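Local coordinates for protein adhesin (Streptococcus sanguinis SK1 = NCTC 7863, PDB 6VT2) that binds sialylated glycans through tandem sialoglycan-binding modules and so probably helps the bacterium adhere to host glycoproteins, at residues I285-A291 with I318-N322; E220-L226 with V278-T284; F216-E220 with Q323-Y327; F207-R212 with A313-R317. All coordinates share one frame; numbering follows the deposited sequence.

Interaction 1 of 4, residues I285-A291 with I318-N322; sequences IPKSLPA and IVFAN
Ile285 meets the aromatic ring of Phe320 with most of its side chain, the two running at about a right angle to each other. Its CG2 methyl stands over the ring centre, 3.8 Å from the Phe320 centroid and only 9° off the ring normal, a clear CH-pi contact. A chi1 of -62° sets CG2 there, and with chi2 at -58° CD1 comes to the rim, 3.5 Å from Phe320 CE1, from where it also reaches CG2 of Ile318. A type I turn from Pro286 to Leu289, closed by the bond from Leu289 N to Pro286 O, brings the loop back to the same ring. There Leu289 CB approaches Phe320 CE2 at 3.8 Å, with its CD1 beside CE2 and CZ. Pro290 contributes its carbonyl: O lies in the plane of the ring, 3.5 Å from Phe320 CD2. At the end of the loop, Ala291 CB packs 3.7 Å from Asn322 OD1, an oxygen that accepts a hydrogen bond from Ser389. Phe320 also meets Tyr297 edge-to-face and touches the bound sialic acid. No hydrogen bond joins the two segments; across them the ring of this glycan-pocket residue is probably held mainly by apolar packing and a CH-pi contact.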
loop_
_atom_site.group_PDB
_atom_site.type_symbol
_atom_site.label_atom_id
_atom_site.label_comp_id
_atom_site.label_asym_id
_atom_site.label_seq_id
_atom_site.Cartn_x
_atom_site.Cartn_y
_atom_site.Cartn_z
ATOM N N ILE A 285 -29.793 -8.693 17.923
ATOM C CA ILE A 285 -30.282 -8.919 19.263
ATOM C C ILE A 285 -31.782 -9.131 19.170
ATOM O O ILE A 285 -32.506 -8.200 18.800
ATOM C CB ILE A 285 -29.949 -7.724 20.149
ATOM C CG1 ILE A 285 -28.457 -7.497 20.278
ATOM C CG2 ILE A 285 -30.566 -7.911 21.559
ATOM C CD1 ILE A 285 -27.638 -8.640 20.830
ATOM N N PRO A 286 -32.295 -10.312 19.454
ATOM C CA PRO A 286 -33.749 -10.500 19.370
ATOM C C PRO A 286 -34.491 -9.825 20.499
ATOM O O PRO A 286 -33.925 -9.515 21.543
ATOM C CB PRO A 286 -33.901 -12.007 19.448
ATOM C CG PRO A 286 -32.725 -12.422 20.368
ATOM C CD PRO A 286 -31.596 -11.509 19.983
ATOM N N LYS A 287 -35.779 -9.577 20.253
ATOM C CA LYS A 287 -36.529 -8.799 21.223
ATOM C C LYS A 287 -36.679 -9.533 22.543
ATOM O O LYS A 287 -36.998 -8.888 23.538
ATOM C CB LYS A 287 -37.897 -8.422 20.669
ATOM C CG LYS A 287 -38.880 -9.578 20.491
ATOM C CD LYS A 287 -40.211 -9.143 19.945
ATOM C CE LYS A 287 -41.223 -10.277 20.106
ATOM N NZ LYS A 287 -42.506 -9.946 19.429
ATOM N N SER A 288 -36.427 -10.839 22.557
ATOM C CA SER A 288 -36.462 -11.582 23.805
ATOM C C SER A 288 -35.425 -11.087 24.800
ATOM O O SER A 288 -35.553 -11.391 25.995
ATOM C CB SER A 288 -36.239 -13.045 23.583
ATOM O OG SER A 288 -34.997 -13.220 22.950
ATOM N N LEU A 289 -34.378 -10.357 24.339
ATOM C CA LEU A 289 -33.480 -9.639 25.227
ATOM C C LEU A 289 -33.987 -8.218 25.414
ATOM O O LEU A 289 -33.963 -7.435 24.458
ATOM C CB LEU A 289 -32.069 -9.623 24.661
ATOM C CG LEU A 289 -31.442 -11.020 24.640
ATOM C CD1 LEU A 289 -30.090 -10.933 24.064
ATOM C CD2 LEU A 289 -31.352 -11.663 26.026
ATOM N N PRO A 290 -34.326 -7.818 26.622
ATOM C CA PRO A 290 -34.751 -6.443 26.844
ATOM C C PRO A 290 -33.588 -5.477 26.881
ATOM O O PRO A 290 -32.475 -5.803 27.288
ATOM C CB PRO A 290 -35.427 -6.507 28.214
ATOM C CG PRO A 290 -34.818 -7.664 28.874
ATOM C CD PRO A 290 -34.512 -8.663 27.791
ATOM N N ALA A 291 -33.871 -4.252 26.475
ATOM C CA ALA A 291 -32.974 -3.154 26.711
ATOM C C ALA A 291 -33.076 -2.750 28.172
ATOM O O ALA A 291 -34.066 -3.021 28.860
ATOM C CB ALA A 291 -33.321 -1.983 25.799
ATOM N N ILE A 318 -21.488 -4.413 23.221
ATOM C CA ILE A 318 -22.725 -4.276 22.471
ATOM C C ILE A 318 -23.763 -3.826 23.465
ATOM O O ILE A 318 -23.958 -4.487 24.477
ATOM C CB ILE A 318 -23.106 -5.585 21.766
ATOM C CG1 ILE A 318 -22.197 -5.721 20.575
ATOM C CG2 ILE A 318 -24.606 -5.568 21.346
ATOM C CD1 ILE A 318 -22.300 -7.085 19.904
ATOM N N VAL A 319 -24.501 -2.761 23.132
ATOM C CA VAL A 319 -25.548 -2.211 23.979
ATOM C C VAL A 319 -26.844 -2.254 23.196
ATOM O O VAL A 319 -26.898 -1.814 22.053
ATOM C CB VAL A 319 -25.224 -0.795 24.467
ATOM C CG1 VAL A 319 -26.378 -0.250 25.264
ATOM C CG2 VAL A 319 -23.933 -0.890 25.319
ATOM N N PHE A 320 -27.874 -2.784 23.815
ATOM C CA PHE A 320 -29.155 -2.988 23.152
ATOM C C PHE A 320 -29.953 -1.699 23.207
ATOM O O PHE A 320 -29.946 -0.976 24.207
ATOM C CB PHE A 320 -29.977 -4.101 23.807
ATOM C CG PHE A 320 -29.233 -5.355 24.145
ATOM C CD1 PHE A 320 -28.051 -5.739 23.515
ATOM C CD2 PHE A 320 -29.755 -6.180 25.081
ATOM C CE1 PHE A 320 -27.385 -6.904 23.905
ATOM C CE2 PHE A 320 -29.116 -7.340 25.455
ATOM C CZ PHE A 320 -27.923 -7.681 24.869
ATOM N N ALA A 321 -30.658 -1.428 22.154
ATOM C CA ALA A 321 -31.578 -0.302 22.117
ATOM C C ALA A 321 -32.927 -0.730 21.586
ATOM O O ALA A 321 -33.042 -1.583 20.724
ATOM C CB ALA A 321 -31.018 0.803 21.267
ATOM N N ASN A 322 -33.949 -0.057 22.071
ATOM C CA ASN A 322 -35.277 -0.267 21.541
ATOM C C ASN A 322 -35.387 0.448 20.221
ATOM O O ASN A 322 -34.825 1.533 20.039
ATOM C CB ASN A 322 -36.324 0.290 22.482
ATOM C CG ASN A 322 -36.377 -0.415 23.773
ATOM O OD1 ASN A 322 -36.426 -1.644 23.835
ATOM N ND2 ASN A 322 -36.358 0.332 24.834
#

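Interaction 2 of 4, residues E220-L226 with V278-T284; sequences EEGTAEL and VTTIRGT
Glu221 OE2 is gripped by two donors, Arg282 NE at 3.0 Å and a bridging water. Arg282 takes the carboxylate side-on, its NH1 bonding Glu221 OE1 at 2.9 Å while NE serves the other oxygen. The geometry is not that of a coplanar pair: the carboxylate and guanidinium planes are 68° apart, and NE meets OE2 from well above the carboxylate plane. Both side chains are extended, Glu221 with CG opposite the backbone N (chi1 -174°) and Arg282 straight from CG to NE, which lets the charged ends meet over the face that carries Thr223 and Glu225. The water on OE2 continues to Thr284 OG1, 2.6 Å from it. A second water repeats the link farther along, joining Glu225 OE1 to Thr280 OG1; these two side chains lie side by side and point the same way.

The backbone ladder runs behind. Gly222 with Gly283, Ala224 with Ile281 and Leu226 with Thr279 are hydrogen-bonded pairs, each with two N-H...O bonds; Ala224 N to Ile281 O is 2.7 Å. Thr223 with Arg282 and Glu225 with Thr280 are the non-hydrogen-bonded pairs between them. The face bearing Ala224, Leu226, Thr279 and Ile281 is largely apolar: Leu226 CD1 lies 3.8 Å from Ile281 CD1, Tyr214 and Phe216 of strand 213-217 pack against Ala224, and Thr279 OG1 is satisfied by Thr262. With strand directions 164° apart and one face packed on a strand of the other sheet, this is the antiparallel pairing at the middle of one sheet of a beta sandwich, consistent with the SigLec-like, E-set assignment.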
loop_
_atom_site.group_PDB
_atom_site.type_symbol
_atom_site.label_atom_id
_atom_site.label_comp_id
_atom_site.label_asym_id
_atom_site.label_seq_id
_atom_site.Cartn_x
_atom_site.Cartn_y
_atom_site.Cartn_z
ATOM N N GLU A 220 -33.414 -5.795 14.751
ATOM C CA GLU A 220 -32.870 -5.323 13.478
ATOM C C GLU A 220 -31.429 -5.773 13.389
ATOM O O GLU A 220 -30.645 -5.532 14.294
ATOM C CB GLU A 220 -32.887 -3.803 13.334
ATOM C CG GLU A 220 -34.323 -3.246 13.308
ATOM C CD GLU A 220 -34.380 -1.764 12.966
ATOM O OE1 GLU A 220 -35.530 -1.256 12.740
ATOM O OE2 GLU A 220 -33.308 -1.116 12.883
ATOM N N GLU A 221 -31.029 -6.287 12.334
ATOM C CA GLU A 221 -29.653 -6.739 12.211
ATOM C C GLU A 221 -28.722 -5.545 12.184
ATOM O O GLU A 221 -28.974 -4.527 11.524
ATOM C CB GLU A 221 -29.492 -7.548 10.984
ATOM C CG GLU A 221 -28.115 -8.169 10.858
ATOM C CD GLU A 221 -28.111 -9.107 9.656
ATOM O OE1 GLU A 221 -28.459 -8.691 8.508
ATOM O OE2 GLU A 221 -27.827 -10.292 9.917
ATOM N N GLY A 222 -27.615 -5.714 12.886
ATOM C CA GLY A 222 -26.598 -4.697 12.960
ATOM C C GLY A 222 -25.227 -5.276 12.694
ATOM O O GLY A 222 -25.017 -6.483 12.650
ATOM N N THR A 223 -24.304 -4.364 12.490
ATOM C CA THR A 223 -22.919 -4.729 12.404
ATOM C C THR A 223 -22.101 -3.848 13.317
ATOM O O THR A 223 -22.483 -2.733 13.662
ATOM C CB THR A 223 -22.405 -4.607 11.008
ATOM O OG1 THR A 223 -22.500 -3.261 10.549
ATOM C CG2 THR A 223 -23.134 -5.508 10.070
ATOM N N ALA A 224 -21.014 -4.409 13.798
ATOM C CA ALA A 224 -19.985 -3.673 14.536
ATOM C C ALA A 224 -18.687 -3.890 13.765
ATOM O O ALA A 224 -18.332 -5.028 13.511
ATOM C CB ALA A 224 -19.865 -4.154 15.981
ATOM N N GLU A 225 -17.938 -2.831 13.476
ATOM C CA GLU A 225 -16.617 -2.981 12.845
ATOM C C GLU A 225 -15.593 -2.630 13.916
ATOM O O GLU A 225 -15.675 -1.577 14.446
ATOM C CB GLU A 225 -16.414 -2.072 11.653
ATOM C CG GLU A 225 -17.238 -2.536 10.488
ATOM C CD GLU A 225 -16.971 -1.718 9.265
ATOM O OE1 GLU A 225 -16.932 -2.276 8.179
ATOM O OE2 GLU A 225 -16.799 -0.533 9.426
ATOM N N LEU A 226 -14.661 -3.521 14.161
ATOM C CA LEU A 226 -13.657 -3.357 15.209
ATOM C C LEU A 226 -12.319 -3.221 14.492
ATOM O O LEU A 226 -12.091 -3.997 13.636
ATOM C CB LEU A 226 -13.632 -4.593 16.084
ATOM C CG LEU A 226 -14.656 -4.591 17.196
ATOM C CD1 LEU A 226 -16.059 -4.676 16.627
ATOM C CD2 LEU A 226 -14.391 -5.746 18.116
ATOM N N VAL A 278 -9.690 -5.372 10.360
ATOM C CA VAL A 278 -11.086 -5.084 10.688
ATOM C C VAL A 278 -11.752 -6.409 10.974
ATOM O O VAL A 278 -11.744 -7.306 10.125
ATOM C CB VAL A 278 -11.816 -4.367 9.550
ATOM C CG1 VAL A 278 -13.304 -4.113 9.898
ATOM C CG2 VAL A 278 -11.168 -3.021 9.223
ATOM N N THR A 279 -12.361 -6.517 12.149
ATOM C CA THR A 279 -13.225 -7.631 12.528
ATOM C C THR A 279 -14.654 -7.073 12.457
ATOM O O THR A 279 -14.931 -6.012 13.030
ATOM C CB THR A 279 -12.956 -8.149 13.933
ATOM O OG1 THR A 279 -11.603 -8.668 14.049
ATOM C CG2 THR A 279 -13.946 -9.244 14.273
ATOM N N THR A 280 -15.529 -7.739 11.724
ATOM C CA THR A 280 -16.936 -7.343 11.641
ATOM C C THR A 280 -17.757 -8.341 12.416
ATOM O O THR A 280 -17.597 -9.551 12.252
ATOM C CB THR A 280 -17.397 -7.293 10.216
ATOM O OG1 THR A 280 -16.647 -6.274 9.532
ATOM C CG2 THR A 280 -18.850 -6.877 10.119
ATOM N N ILE A 281 -18.541 -7.822 13.326
ATOM C CA ILE A 281 -19.490 -8.568 14.117
ATOM C C ILE A 281 -20.851 -8.250 13.550
ATOM O O ILE A 281 -21.233 -7.088 13.505
ATOM C CB ILE A 281 -19.404 -8.179 15.592
ATOM C CG1 ILE A 281 -17.987 -8.390 16.162
ATOM C CG2 ILE A 281 -20.402 -8.972 16.369
ATOM C CD1 ILE A 281 -17.812 -7.962 17.577
ATOM N N ARG A 282 -21.593 -9.268 13.164
ATOM C CA ARG A 282 -22.908 -9.100 12.547
ATOM C C ARG A 282 -23.925 -9.952 13.277
ATOM O O ARG A 282 -23.714 -11.144 13.497
ATOM C CB ARG A 282 -22.783 -9.501 11.115
ATOM C CG ARG A 282 -24.131 -9.475 10.344
ATOM C CD ARG A 282 -23.952 -9.929 8.914
ATOM N NE ARG A 282 -25.277 -9.910 8.310
ATOM C CZ ARG A 282 -25.520 -10.161 7.032
ATOM N NH1 ARG A 282 -26.795 -10.089 6.604
ATOM N NH2 ARG A 282 -24.504 -10.489 6.195
ATOM N N GLY A 283 -25.068 -9.367 13.556
ATOM C CA GLY A 283 -26.140 -10.165 14.081
ATOM C C GLY A 283 -27.302 -9.313 14.521
ATOM O O GLY A 283 -27.267 -8.094 14.417
ATOM N N THR A 284 -28.286 -9.977 15.128
ATOM C CA THR A 284 -29.489 -9.344 15.627
ATOM C C THR A 284 -29.672 -9.697 17.089
ATOM O O THR A 284 -29.745 -10.872 17.433
ATOM C CB THR A 284 -30.693 -9.806 14.826
ATOM O OG1 THR A 284 -30.507 -9.489 13.440
ATOM C CG2 THR A 284 -31.987 -9.073 15.280
HETATM O O HOH W 1 -28.957 -11.272 12.249
HETATM O O HOH W 2 -17.495 -4.747 7.549
#

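Interaction 3 of 4, residues F216-E220 with Q323-Y327; sequences FYRGE and QTDKY. With CA (calcium ion), chain G.
Lys326 lies over the face of the Tyr217 ring, the two side chains running obliquely past each other. Its CD is 3.8 Å from the Tyr217 centroid and 8° off the normal, a CH-pi contact made by the aliphatic part of the chain. CG sits between the backbone N and the carbonyl carbon, and a bend at chi3 (-76°) turns the amine from the ring toward Glu220. There the two chains arrive from opposite directions, and Lys326 NZ forms a salt bridge with Glu220 OE2 at 2.9 Å, on the syn lone pair. Tyr327 OH donates to the syn lone pair of the other oxygen, Glu220 OE1, at 2.6 Å, with the carboxylate and ring planes 70° apart.

Glu220 closes a type II turn that begins at Tyr217, at the end of strand 213-217, with Gly219 at positive phi. The opposing segment, whose residues 323-325 have helical backbone angles, follows strand 314-321 and binds a calcium ion: Thr324 O and Tyr327 O each lie 2.4 Å from the metal, Thr324 OG1 also binds it, and Asp393 and three waters complete the site. Asp393 lies in the range assigned to the following atypical Rib domain, so the ion probably helps join the two domains.

Gln323 reaches back from segment 323-327, its amide plane turned well away from that of the Glu220 carboxylate. Its NE2 donates to Arg218 O at 2.9 Å in a nearly straight bond, in both the amide and the carbonyl planes. Water joins Gln323 OE1 to Glu220 OE1, and another joins Gln323 NE2 to Gly219 O.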
loop_
_atom_site.group_PDB
_atom_site.type_symbol
_atom_site.label_atom_id
_atom_site.label_comp_id
_atom_site.label_asym_id
_atom_site.label_seq_id
_atom_site.Cartn_x
_atom_site.Cartn_y
_atom_site.Cartn_z
ATOM N N PHE A 216 -26.942 -1.906 19.131
ATOM C CA PHE A 216 -27.712 -2.826 18.322
ATOM C C PHE A 216 -29.154 -2.612 18.701
ATOM O O PHE A 216 -29.522 -2.751 19.859
ATOM C CB PHE A 216 -27.296 -4.280 18.545
ATOM C CG PHE A 216 -26.089 -4.661 17.780
ATOM C CD1 PHE A 216 -24.828 -4.124 18.026
ATOM C CD2 PHE A 216 -26.207 -5.620 16.793
ATOM C CE1 PHE A 216 -23.735 -4.540 17.255
ATOM C CE2 PHE A 216 -25.137 -5.948 16.004
ATOM C CZ PHE A 216 -23.918 -5.442 16.274
ATOM N N TYR A 217 -29.967 -2.354 17.727
ATOM C CA TYR A 217 -31.385 -2.157 17.966
ATOM C C TYR A 217 -32.057 -3.501 17.992
ATOM O O TYR A 217 -31.891 -4.295 17.056
ATOM C CB TYR A 217 -31.981 -1.285 16.852
ATOM C CG TYR A 217 -31.469 0.104 16.963
ATOM C CD1 TYR A 217 -31.975 1.006 17.853
ATOM C CD2 TYR A 217 -30.374 0.477 16.214
ATOM C CE1 TYR A 217 -31.427 2.249 17.976
ATOM C CE2 TYR A 217 -29.825 1.721 16.358
ATOM C CZ TYR A 217 -30.382 2.612 17.216
ATOM O OH TYR A 217 -29.795 3.849 17.389
ATOM N N ARG A 218 -32.845 -3.752 19.024
ATOM C CA ARG A 218 -33.510 -5.029 19.155
ATOM C C ARG A 218 -34.336 -5.307 17.910
ATOM O O ARG A 218 -35.081 -4.462 17.447
ATOM C CB ARG A 218 -34.388 -5.025 20.418
ATOM C CG ARG A 218 -33.539 -4.859 21.669
ATOM C CD ARG A 218 -34.373 -4.454 22.895
ATOM N NE ARG A 218 -35.360 -5.445 23.225
ATOM C CZ ARG A 218 -36.685 -5.256 23.170
ATOM N NH1 ARG A 218 -37.176 -4.086 22.845
ATOM N NH2 ARG A 218 -37.523 -6.195 23.483
ATOM N N GLY A 219 -34.192 -6.489 17.354
ATOM C CA GLY A 219 -34.970 -6.889 16.226
ATOM C C GLY A 219 -34.532 -6.372 14.896
ATOM O O GLY A 219 -35.266 -6.576 13.918
ATOM N N GLU A 220 -33.414 -5.795 14.751
ATOM C CA GLU A 220 -32.870 -5.323 13.478
ATOM C C GLU A 220 -31.429 -5.773 13.389
ATOM O O GLU A 220 -30.645 -5.532 14.294
ATOM C CB GLU A 220 -32.887 -3.803 13.334
ATOM C CG GLU A 220 -34.323 -3.246 13.308
ATOM C CD GLU A 220 -34.380 -1.764 12.966
ATOM O OE1 GLU A 220 -35.530 -1.256 12.740
ATOM O OE2 GLU A 220 -33.308 -1.116 12.883
ATOM N N GLN A 323 -36.216 -0.084 19.348
ATOM C CA GLN A 323 -36.436 0.585 18.069
ATOM C C GLN A 323 -36.970 1.993 18.205
ATOM O O GLN A 323 -36.665 2.843 17.351
ATOM C CB GLN A 323 -37.372 -0.247 17.195
ATOM C CG GLN A 323 -36.631 -1.434 16.635
ATOM C CD GLN A 323 -37.465 -2.260 15.718
ATOM O OE1 GLN A 323 -38.402 -1.728 15.039
ATOM N NE2 GLN A 323 -37.208 -3.562 15.696
ATOM N N THR A 324 -37.754 2.247 19.224
ATOM C CA THR A 324 -38.258 3.590 19.365
ATOM C C THR A 324 -37.127 4.578 19.516
ATOM O O THR A 324 -37.319 5.751 19.216
ATOM C CB THR A 324 -39.263 3.676 20.507
ATOM O OG1 THR A 324 -39.790 5.010 20.468
ATOM C CG2 THR A 324 -38.644 3.429 21.849
ATOM N N ASP A 325 -35.936 4.133 19.923
ATOM C CA ASP A 325 -34.835 5.052 20.056
ATOM C C ASP A 325 -34.327 5.543 18.707
ATOM O O ASP A 325 -33.663 6.585 18.654
ATOM C CB ASP A 325 -33.703 4.381 20.827
ATOM C CG ASP A 325 -33.995 4.143 22.244
ATOM O OD1 ASP A 325 -35.082 4.487 22.716
ATOM O OD2 ASP A 325 -33.113 3.526 22.911
ATOM N N LYS A 326 -34.610 4.846 17.609
ATOM C CA LYS A 326 -34.186 5.363 16.323
ATOM C C LYS A 326 -35.285 5.854 15.419
ATOM O O LYS A 326 -34.970 6.368 14.358
ATOM C CB LYS A 326 -33.378 4.322 15.561
ATOM C CG LYS A 326 -34.135 3.127 15.262
ATOM C CD LYS A 326 -33.293 2.170 14.280
ATOM C CE LYS A 326 -33.262 2.592 12.893
ATOM N NZ LYS A 326 -32.706 1.556 11.975
ATOM N N TYR A 327 -36.539 5.650 15.758
ATOM C CA TYR A 327 -37.658 6.072 14.933
ATOM C C TYR A 327 -38.423 7.186 15.610
ATOM O O TYR A 327 -38.713 7.108 16.798
ATOM C CB TYR A 327 -38.651 4.887 14.719
ATOM C CG TYR A 327 -38.005 3.835 13.865
ATOM C CD1 TYR A 327 -37.602 4.125 12.563
ATOM C CD2 TYR A 327 -37.779 2.565 14.343
ATOM C CE1 TYR A 327 -36.970 3.188 11.788
ATOM C CE2 TYR A 327 -37.128 1.643 13.594
ATOM C CZ TYR A 327 -36.740 1.936 12.306
ATOM O OH TYR A 327 -36.079 1.003 11.510
HETATM CA CA CA G . -39.173 7.238 19.179
HETATM O O HOH W 3 -38.013 -6.308 14.668
HETATM O O HOH W 4 -37.719 -2.562 12.457
HETATM O O HOH W 5 -37.310 8.847 18.776
HETATM O O HOH W 6 -38.514 7.830 21.425
HETATM O O HOH W 7 -39.882 9.447 18.813
#

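Interaction 4 of 4, residues F207-R212 with A313-R317; sequences FVDEGR and AKIFR
Gly211 N donates to Ile315 O at 2.8 Å with an angle of 175° at the hydrogen, and Arg317 N donates to Arg212 O at 3.0 Å; these are the two backbone hydrogen bonds between the segments. The first comes from the middle of a type II turn, Asp209 to Arg212, in which Gly211 takes positive phi; a type I turn from Phe207 to Glu210 precedes and overlaps it.

Apolar contact is carried by Phe207. With CG opposite the backbone N (chi1 174°), its ring is laid toward the strand, where CD2 lies 3.6 Å from Lys314 CB and CZ lies 3.8 Å from Phe316 CD1. The two aromatic side chains run at about a right angle, and their rings form neither a stack nor an edge-to-face pair, with planes at 72° and centroids 5.7 Å apart. Ile315 O and Phe316 CB lie at the edge of the Phe207 ring, while the peptide between Asp209 and Glu210 lies over one face, offset toward the rim.

Polar side-chain contacts are largely indirect. Glu210 OE1 and Lys314 NZ stay 4.1 Å apart, beyond a salt bridge, and share a water; a second water runs from Glu210 OE2 to Ile315 N. Within the turn, Arg212 NH1 forms a salt bridge to Asp209 OD1, which it meets from above the carboxylate plane, and His227 holds OD2.

Phe207 also stacks on Phe228 of one sheet and Phe316 on Phe299 of the other. The chain passes from edge strand 206-207 of one sheet to edge strand 213-217 of the other, closing over an aromatic core, as expected of a beta sandwich.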
loop_
_atom_site.group_PDB
_atom_site.type_symbol
_atom_site.label_atom_id
_atom_site.label_comp_id
_atom_site.label_asym_id
_atom_site.label_seq_id
_atom_site.Cartn_x
_atom_site.Cartn_y
_atom_site.Cartn_z
ATOM N N PHE A 207 -6.025 -2.194 19.948
ATOM C CA PHE A 207 -7.462 -2.276 19.629
ATOM C C PHE A 207 -7.958 -0.849 19.557
ATOM O O PHE A 207 -8.113 -0.169 20.587
ATOM C CB PHE A 207 -8.203 -3.119 20.656
ATOM C CG PHE A 207 -9.699 -3.133 20.473
ATOM C CD1 PHE A 207 -10.262 -3.162 19.224
ATOM C CD2 PHE A 207 -10.516 -3.139 21.578
ATOM C CE1 PHE A 207 -11.618 -3.201 19.079
ATOM C CE2 PHE A 207 -11.910 -3.136 21.429
ATOM C CZ PHE A 207 -12.437 -3.181 20.196
ATOM N N VAL A 208 -8.184 -0.382 18.336
ATOM C CA VAL A 208 -8.567 1.010 18.143
ATOM C C VAL A 208 -9.888 1.351 18.836
ATOM O O VAL A 208 -10.089 2.474 19.313
ATOM C CB VAL A 208 -8.642 1.278 16.636
ATOM C CG1 VAL A 208 -9.150 2.677 16.398
ATOM C CG2 VAL A 208 -7.334 1.051 15.974
ATOM N N ASP A 209 -10.826 0.413 18.882
ATOM C CA ASP A 209 -12.161 0.679 19.393
ATOM C C ASP A 209 -12.319 0.318 20.869
ATOM O O ASP A 209 -13.435 0.103 21.347
ATOM C CB ASP A 209 -13.147 -0.053 18.475
ATOM C CG ASP A 209 -13.110 0.486 17.065
ATOM O OD1 ASP A 209 -13.461 1.677 16.879
ATOM O OD2 ASP A 209 -12.644 -0.218 16.133
ATOM N N GLU A 210 -11.215 0.258 21.614
ATOM C CA GLU A 210 -11.298 -0.014 23.030
ATOM C C GLU A 210 -12.259 0.941 23.687
ATOM O O GLU A 210 -12.181 2.148 23.456
ATOM C CB GLU A 210 -9.906 0.119 23.649
ATOM C CG GLU A 210 -9.946 -0.153 25.106
ATOM C CD GLU A 210 -8.571 -0.004 25.796
ATOM O OE1 GLU A 210 -7.578 0.337 25.105
ATOM O OE2 GLU A 210 -8.536 -0.266 26.993
ATOM N N GLY A 211 -13.184 0.384 24.474
ATOM C CA GLY A 211 -14.165 1.171 25.202
ATOM C C GLY A 211 -15.405 1.525 24.421
ATOM O O GLY A 211 -16.288 2.189 24.967
ATOM N N ARG A 212 -15.470 1.175 23.143
ATOM C CA ARG A 212 -16.578 1.585 22.321
ATOM C C ARG A 212 -17.828 0.777 22.649
ATOM O O ARG A 212 -17.789 -0.441 22.821
ATOM C CB ARG A 212 -16.232 1.379 20.849
ATOM C CG ARG A 212 -17.274 1.832 19.879
ATOM C CD ARG A 212 -16.616 2.105 18.547
ATOM N NE ARG A 212 -17.611 2.431 17.552
ATOM C CZ ARG A 212 -17.404 2.400 16.259
ATOM N NH1 ARG A 212 -16.194 2.084 15.806
ATOM N NH2 ARG A 212 -18.392 2.681 15.429
ATOM N N ALA A 313 -6.272 -7.755 27.541
ATOM C CA ALA A 313 -7.689 -7.860 27.234
ATOM C C ALA A 313 -8.287 -6.479 27.236
ATOM O O ALA A 313 -8.136 -5.746 28.201
ATOM C CB ALA A 313 -8.388 -8.732 28.262
ATOM N N LYS A 314 -8.927 -6.106 26.128
ATOM C CA LYS A 314 -9.468 -4.775 25.918
ATOM C C LYS A 314 -10.981 -4.915 25.771
ATOM O O LYS A 314 -11.406 -5.814 25.147
ATOM C CB LYS A 314 -8.885 -4.192 24.639
ATOM C CG LYS A 314 -7.372 -4.228 24.625
ATOM C CD LYS A 314 -6.822 -3.166 25.476
ATOM C CE LYS A 314 -5.310 -3.197 25.602
ATOM N NZ LYS A 314 -4.895 -2.347 26.737
ATOM N N ILE A 315 -11.704 -3.983 26.353
ATOM C CA ILE A 315 -13.174 -4.043 26.459
ATOM C C ILE A 315 -13.817 -3.345 25.276
ATOM O O ILE A 315 -13.314 -2.418 24.855
ATOM C CB ILE A 315 -13.643 -3.281 27.707
ATOM C CG1 ILE A 315 -13.115 -4.013 28.927
ATOM C CG2 ILE A 315 -15.150 -3.086 27.794
ATOM C CD1 ILE A 315 -13.653 -5.353 29.061
ATOM N N PHE A 316 -14.889 -3.911 24.783
ATOM C CA PHE A 316 -15.876 -3.214 23.961
ATOM C C PHE A 316 -17.217 -3.819 24.342
ATOM O O PHE A 316 -17.278 -4.854 25.011
ATOM C CB PHE A 316 -15.610 -3.297 22.472
ATOM C CG PHE A 316 -15.817 -4.613 21.907
ATOM C CD1 PHE A 316 -14.863 -5.559 21.985
ATOM C CD2 PHE A 316 -16.984 -4.945 21.276
ATOM C CE1 PHE A 316 -15.047 -6.832 21.490
ATOM C CE2 PHE A 316 -17.176 -6.211 20.770
ATOM C CZ PHE A 316 -16.202 -7.153 20.835
ATOM N N ARG A 317 -18.295 -3.093 24.030
ATOM C CA ARG A 317 -19.606 -3.586 24.375
ATOM C C ARG A 317 -20.549 -3.515 23.201
ATOM O O ARG A 317 -20.410 -2.694 22.318
ATOM C CB ARG A 317 -20.258 -2.773 25.523
ATOM C CG ARG A 317 -19.302 -2.593 26.727
ATOM C CD ARG A 317 -20.007 -2.100 27.959
ATOM N NE ARG A 317 -20.607 -0.815 27.736
ATOM C CZ ARG A 317 -21.317 -0.186 28.676
ATOM N NH1 ARG A 317 -21.480 -0.743 29.871
ATOM N NH2 ARG A 317 -21.856 0.970 28.405
HETATM O O HOH W 8 -10.405 -1.970 27.982
HETATM O O HOH W 9 -4.964 -0.025 25.764
#

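All four contacts lie in the second SigLec-like region. Strand 314-321 serves interactions 1 and 4, whose centres are about 20 Å apart, and its neighbour 213-217 leads to interaction 3. Interaction 2 belongs to the facing sheet, where Leu226 CD2 meets Phe316 CZ of interaction 4 at 3.6 Å. It shares Glu220 with interaction 3, whose Phe216 CE2 packs 3.4 Å from Gly283 O. The centres of interactions 1 and 3 are about 8 Å apart, linked by Arg218: its backbone O takes the Gln323 bond, while its guanidinium holds the carbonyls of Lys287 and Leu289 in loop 285-291. That loop packs on Phe320, whose side chain is about 4 Å from the bound sialic acid.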